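PDB 6MGD: capsular polysaccharide export system protein KpsC from Thermosulfurimonas dismutans, which probably transfers Kdo to form beta-2,7 linkages while building the glycolipid on which Gram-negative bacterial capsules are carried. Local coordinates for residues Asn191-His199 with Phe219-Ser229. Numbering follows the deposited sequence.
Sequences NAYIVYKPH and FCDEICVNSSS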
ATOM      1  N   ASN A 191      28.557   2.150   8.447  1.00 73.20           N
ATOM      2  CA  ASN A 191      29.522   2.223   7.356  1.00 73.01           C
ATOM      3  C   ASN A 191      28.907   2.076   5.973  1.00 79.82           C
ATOM      4  O   ASN A 191      29.623   2.236   4.978  1.00 83.36           O
ATOM      5  CB  ASN A 191      30.601   1.145   7.532  1.00 77.05           C
ATOM      6  CG  ASN A 191      31.310   1.243   8.865  1.00 80.05           C
ATOM      7  OD1 ASN A 191      31.131   0.393   9.738  1.00 80.00           O
ATOM      8  ND2 ASN A 191      32.126   2.279   9.029  1.00 83.29           N
ATOM      9  N   ALA A 192      27.616   1.775   5.877  1.00 78.14           N
ATOM     10  CA  ALA A 192      26.996   1.555   4.581  1.00 72.09           C
ATOM     11  C   ALA A 192      26.878   2.866   3.805  1.00 69.99           C
ATOM     12  O   ALA A 192      26.896   3.962   4.370  1.00 68.69           O
ATOM     13  CB  ALA A 192      25.616   0.918   4.750  1.00 64.11           C
ATOM     14  N   TYR A 193      26.761   2.737   2.485  1.00 71.01           N
ATOM     15  CA  TYR A 193      26.518   3.881   1.613  1.00 72.15           C
ATOM     16  C   TYR A 193      25.011   4.092   1.527  1.00 68.39           C
ATOM     17  O   TYR A 193      24.294   3.282   0.930  1.00 67.32           O
ATOM     18  CB  TYR A 193      27.127   3.662   0.229  1.00 75.83           C
ATOM     19  CG  TYR A 193      27.085   4.890  -0.658  1.00 76.81           C
ATOM     20  CD1 TYR A 193      25.939   5.220  -1.370  1.00 74.01           C
ATOM     21  CD2 TYR A 193      28.193   5.719  -0.783  1.00 76.23           C
ATOM     22  CE1 TYR A 193      25.893   6.342  -2.175  1.00 75.74           C
ATOM     23  CE2 TYR A 193      28.159   6.842  -1.590  1.00 83.95           C
ATOM     24  CZ  TYR A 193      27.006   7.147  -2.285  1.00 80.94           C
ATOM     25  OH  TYR A 193      26.963   8.263  -3.090  1.00 83.39           O
ATOM     26  N   ILE A 194      24.532   5.177   2.123  1.00 70.61           N
ATOM     27  CA  ILE A 194      23.107   5.479   2.183  1.00 68.50           C
ATOM     28  C   ILE A 194      22.803   6.559   1.157  1.00 72.05           C
ATOM     29  O   ILE A 194      23.406   7.640   1.183  1.00 74.77           O
ATOM     30  CB  ILE A 194      22.685   5.921   3.593  1.00 66.63           C
ATOM     31  CG1 ILE A 194      23.045   4.841   4.616  1.00 67.35           C
ATOM     32  CG2 ILE A 194      21.195   6.223   3.628  1.00 63.48           C
ATOM     33  CD1 ILE A 194      22.692   5.201   6.039  1.00 66.92           C
ATOM     34  N   VAL A 195      21.875   6.267   0.253  1.00 70.57           N
ATOM     35  CA  VAL A 195      21.393   7.226  -0.732  1.00 73.68           C
ATOM     36  C   VAL A 195      19.912   7.457  -0.463  1.00 70.09           C
ATOM     37  O   VAL A 195      19.123   6.503  -0.434  1.00 67.30           O
ATOM     38  CB  VAL A 195      21.635   6.745  -2.173  1.00 76.99           C
ATOM     39  CG1 VAL A 195      21.309   5.267  -2.311  1.00 74.32           C
ATOM     40  CG2 VAL A 195      20.813   7.561  -3.148  1.00 79.34           C
ATOM     41  N   TYR A 196      19.539   8.716  -0.251  1.00 73.09           N
ATOM     42  CA  TYR A 196      18.168   9.081   0.078  1.00 71.11           C
ATOM     43  C   TYR A 196      17.452   9.544  -1.183  1.00 73.87           C
ATOM     44  O   TYR A 196      17.858  10.530  -1.809  1.00 77.46           O
ATOM     45  CB  TYR A 196      18.132  10.176   1.143  1.00 70.78           C
ATOM     46  CG  TYR A 196      16.740  10.677   1.461  1.00 68.05           C
ATOM     47  CD1 TYR A 196      15.805   9.849   2.068  1.00 64.27           C
ATOM     48  CD2 TYR A 196      16.367  11.982   1.167  1.00 69.90           C
ATOM     49  CE1 TYR A 196      14.535  10.303   2.368  1.00 62.32           C
ATOM     50  CE2 TYR A 196      15.098  12.446   1.464  1.00 68.68           C
ATOM     51  CZ  TYR A 196      14.187  11.601   2.063  1.00 64.52           C
ATOM     52  OH  TYR A 196      12.922  12.056   2.359  1.00 62.96           O
ATOM     53  N   LYS A 197      16.392   8.827  -1.553  1.00 72.72           N
ATOM     54  CA  LYS A 197      15.550   9.215  -2.673  1.00 75.09           C
ATOM     55  C   LYS A 197      14.323   9.929  -2.126  1.00 74.07           C
ATOM     56  O   LYS A 197      13.386   9.267  -1.655  1.00 70.44           O
ATOM     57  CB  LYS A 197      15.140   7.993  -3.495  1.00 75.78           C
ATOM     58  CG  LYS A 197      14.288   8.334  -4.699  1.00 78.99           C
ATOM     59  CD  LYS A 197      13.161   7.334  -4.874  1.00 76.76           C
ATOM     60  CE  LYS A 197      12.394   7.604  -6.155  1.00 79.18           C
ATOM     61  NZ  LYS A 197      13.298   7.595  -7.337  1.00 82.97           N
ATOM     62  N   PRO A 198      14.275  11.257  -2.157  1.00 73.95           N
ATOM     63  CA  PRO A 198      13.117  11.960  -1.601  1.00 73.29           C
ATOM     64  C   PRO A 198      11.873  11.723  -2.441  1.00 73.15           C
ATOM     65  O   PRO A 198      11.946  11.482  -3.649  1.00 76.16           O
ATOM     66  CB  PRO A 198      13.544  13.430  -1.641  1.00 77.15           C
ATOM     67  CG  PRO A 198      14.519  13.495  -2.771  1.00 81.04           C
ATOM     68  CD  PRO A 198      15.253  12.180  -2.756  1.00 78.61           C
ATOM     69  N   HIS A 199      10.724  11.784  -1.780  1.00 73.33           N
ATOM     70  CA  HIS A 199       9.465  11.592  -2.481  1.00 73.85           C
ATOM     71  C   HIS A 199       9.270  12.714  -3.500  1.00 80.58           C
ATOM     72  O   HIS A 199       9.614  13.870  -3.225  1.00 84.03           O
ATOM     73  CB  HIS A 199       8.299  11.564  -1.492  1.00 71.46           C
ATOM     74  CG  HIS A 199       7.005  11.117  -2.099  1.00 70.48           C
ATOM     75  ND1 HIS A 199       6.136  11.986  -2.721  1.00 73.94           N
ATOM     76  CD2 HIS A 199       6.437   9.891  -2.184  1.00 68.78           C
ATOM     77  CE1 HIS A 199       5.086  11.316  -3.162  1.00 73.35           C
ATOM     78  NE2 HIS A 199       5.245  10.043  -2.849  1.00 70.92           N
ATOM     79  N   PHE A 219      23.332  12.338   7.577  1.00 78.69           N
ATOM     80  CA  PHE A 219      23.073  10.923   7.810  1.00 76.29           C
ATOM     81  C   PHE A 219      23.017  10.091   6.537  1.00 74.38           C
ATOM     82  O   PHE A 219      23.172   8.868   6.620  1.00 72.94           O
ATOM     83  CB  PHE A 219      21.759  10.741   8.584  1.00 75.61           C
ATOM     84  CG  PHE A 219      21.622  11.674   9.749  1.00 79.29           C
ATOM     85  CD1 PHE A 219      22.293  11.428  10.935  1.00 81.58           C
ATOM     86  CD2 PHE A 219      20.836  12.810   9.652  1.00 81.58           C
ATOM     87  CE1 PHE A 219      22.177  12.293  12.007  1.00 84.33           C
ATOM     88  CE2 PHE A 219      20.715  13.680  10.720  1.00 83.97           C
ATOM     89  CZ  PHE A 219      21.387  13.421  11.899  1.00 85.40           C
ATOM     90  N   CYS A 220      22.806  10.697   5.373  1.00 76.03           N
ATOM     91  CA  CYS A 220      22.864   9.999   4.099  1.00 74.25           C
ATOM     92  C   CYS A 220      24.026  10.537   3.275  1.00 77.74           C
ATOM     93  O   CYS A 220      24.376  11.718   3.358  1.00 79.24           O
ATOM     94  CB  CYS A 220      21.554  10.150   3.319  1.00 71.82           C
ATOM     95  SG  CYS A 220      21.246  11.819   2.698  1.00 74.56           S
ATOM     96  N   ASP A 221      24.626   9.656   2.474  1.00 75.71           N
ATOM     97  CA  ASP A 221      25.811  10.035   1.712  1.00 79.68           C
ATOM     98  C   ASP A 221      25.452  10.943   0.541  1.00 82.00           C
ATOM     99  O   ASP A 221      26.028  12.026   0.385  1.00 85.77           O
ATOM    100  CB  ASP A 221      26.540   8.781   1.234  1.00 79.86           C
ATOM    101  CG  ASP A 221      27.123   7.984   2.384  1.00 77.70           C
ATOM    102  OD1 ASP A 221      28.060   8.486   3.039  1.00 79.17           O
ATOM    103  OD2 ASP A 221      26.625   6.871   2.652  1.00 74.35           O
ATOM    104  N   GLU A 222      24.503  10.527  -0.294  1.00 80.18           N
ATOM    105  CA  GLU A 222      24.022  11.356  -1.389  1.00 83.29           C
ATOM    106  C   GLU A 222      22.499  11.356  -1.389  1.00 80.96           C
ATOM    107  O   GLU A 222      21.853  10.538  -0.730  1.00 78.28           O
ATOM    108  CB  GLU A 222      24.567  10.880  -2.746  1.00 86.88           C
ATOM    109  CG  GLU A 222      23.678   9.889  -3.484  1.00 86.84           C
ATOM    110  CD  GLU A 222      24.139   9.647  -4.913  1.00 91.30           C
ATOM    111  OE1 GLU A 222      24.586   8.520  -5.215  1.00 90.51           O
ATOM    112  OE2 GLU A 222      24.065  10.589  -5.730  1.00 95.35           O
ATOM    113  N   ILE A 223      21.927  12.298  -2.135  1.00 83.09           N
ATOM    114  CA  ILE A 223      20.482  12.476  -2.226  1.00 82.38           C
ATOM    115  C   ILE A 223      20.113  12.309  -3.694  1.00 86.29           C
ATOM    116  O   ILE A 223      20.325  13.221  -4.502  1.00 91.43           O
ATOM    117  CB  ILE A 223      20.031  13.836  -1.680  1.00 83.51           C
ATOM    118  CG1 ILE A 223      20.351  13.930  -0.184  1.00 80.84           C
ATOM    119  CG2 ILE A 223      18.542  14.064  -1.927  1.00 83.64           C
ATOM    120  CD1 ILE A 223      19.911  15.227   0.482  1.00 82.03           C
ATOM    121  N   CYS A 224      19.570  11.145  -4.051  1.00 86.24           N
ATOM    122  CA  CYS A 224      19.206  10.850  -5.438  1.00 89.98           C
ATOM    123  C   CYS A 224      17.885  11.538  -5.750  1.00 92.16           C
ATOM    124  O   CYS A 224      16.812  10.974  -5.529  1.00 89.40           O
ATOM    125  CB  CYS A 224      19.105   9.347  -5.671  1.00 87.79           C
ATOM    126  SG  CYS A 224      19.207   8.842  -7.408  1.00 92.55           S
ATOM    127  N   VAL A 225      17.969  12.754  -6.289  1.00 92.98           N
ATOM    128  CA  VAL A 225      16.777  13.557  -6.524  1.00 95.77           C
ATOM    129  C   VAL A 225      15.988  13.105  -7.747  1.00 99.09           C
ATOM    130  O   VAL A 225      14.791  13.404  -7.844  1.00 99.51           O
ATOM    131  CB  VAL A 225      17.151  15.042  -6.640  1.00 99.50           C
ATOM    132  CG1 VAL A 225      17.158  15.684  -5.259  1.00 96.09           C
ATOM    133  CG2 VAL A 225      18.522  15.189  -7.286  1.00103.58           C
ATOM    134  N   ASN A 226      16.604  12.390  -8.687  1.00101.80           N
ATOM    135  CA  ASN A 226      15.803  11.801  -9.752  1.00104.53           C
ATOM    136  C   ASN A 226      16.426  10.527 -10.297  1.00104.43           C
ATOM    137  O   ASN A 226      16.907   9.678  -9.539  1.00100.57           O
ATOM    138  CB  ASN A 226      15.586  12.796 -10.902  1.00111.08           C
ATOM    139  CG  ASN A 226      14.265  12.561 -11.641  1.00112.67           C
ATOM    140  OD1 ASN A 226      13.908  11.427 -11.976  1.00111.42           O
ATOM    141  ND2 ASN A 226      13.534  13.641 -11.890  1.00115.46           N
ATOM    142  N   SER A 227      16.439  10.431 -11.627  1.00109.87           N
ATOM    143  CA  SER A 227      16.621   9.202 -12.388  1.00111.87           C
ATOM    144  C   SER A 227      15.827   8.029 -11.814  1.00107.29           C
ATOM    145  O   SER A 227      16.158   7.506 -10.747  1.00103.78           O
ATOM    146  CB  SER A 227      18.103   8.830 -12.496  1.00114.02           C
ATOM    147  OG  SER A 227      18.341   8.161 -13.733  1.00118.91           O
ATOM    148  N   SER A 228      14.747   7.650 -12.504  1.00107.23           N
ATOM    149  CA  SER A 228      14.226   6.282 -12.510  1.00105.85           C
ATOM    150  C   SER A 228      14.148   5.591 -11.148  1.00101.37           C
ATOM    151  O   SER A 228      15.141   5.020 -10.691  1.00 98.81           O
ATOM    152  CB  SER A 228      15.103   5.443 -13.444  1.00108.36           C
ATOM    153  OG  SER A 228      14.502   4.199 -13.739  1.00107.89           O
ATOM    154  N   SER A 229      12.968   5.587 -10.520  1.00103.49           N
ATOM    155  CA  SER A 229      12.794   4.982  -9.198  1.00 99.62           C
ATOM    156  C   SER A 229      13.219   3.515  -9.160  1.00 98.06           C
ATOM    157  O   SER A 229      14.336   3.194  -8.747  1.00 95.45           O
ATOM    158  CB  SER A 229      11.334   5.105  -8.745  1.00 98.18           C
ATOM    159  OG  SER A 229      10.871   6.443  -8.803  1.00100.00           O
TER
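Cys-220 brings CB against the CG2 branch of Ile-194 and SG against CB of Tyr-196, a small side chain that fits between the two and touches both. Asp-221 follows and binds Ile-194 twice: its backbone N gives a hydrogen bond to Ile-194 O, and its OD2, through the anti lone pair, receives Ile-194 N at 2.7 Å. With CG beside its own backbone N (chi1 -66°), the short carboxylate is turned toward that N-H, which OD2 takes much as a backbone carbonyl would. The backbone position of Asp-221 also sets its CB over one face of the Tyr-193 ring, a CH-pi contact 3.9 Å from the centroid. Glu-222 comes to that ring near its plane; Tyr-193 OH donates to OE1 at 3.2 Å, from above a carboxylate almost perpendicular to the ring. Replacing Tyr-193 with an alanine would probably leave Glu-222 OE1 without this donor and uncover CB of Asp-221. Glu-222 also lays its CG beside Val-195 CG2, while its carbonyl accepts Tyr-196 N at 3.0 Å, the straightest backbone bond of the pairing. Beyond it, branched Ile-223 offers its CG2 methyl to CD of the apolar Pro-198 ring, the two side chains crossing at about a right angle. Cys-224 packs CB on Val-195 CG2, 3.5 Å away, and its N makes a weak, bent bond to Tyr-196 O. The long chain of Lys-197, bent at chi2 and chi4, spans to Ser-229, where NZ meets OG in another weak bond.

The short, weakly bonded strand 222-223 forms one edge of the parallel sheet in this chain, within the GT-B-type fold expected from the family. Strand 193-197 bonds on to 155-159, helix 178-188 packs against Ile-194 and Tyr-196, with its Arg-186 bonding the carbonyls of Ala-192 and Phe-219, and helix 230-233 touches Lys-197 and Cys-224.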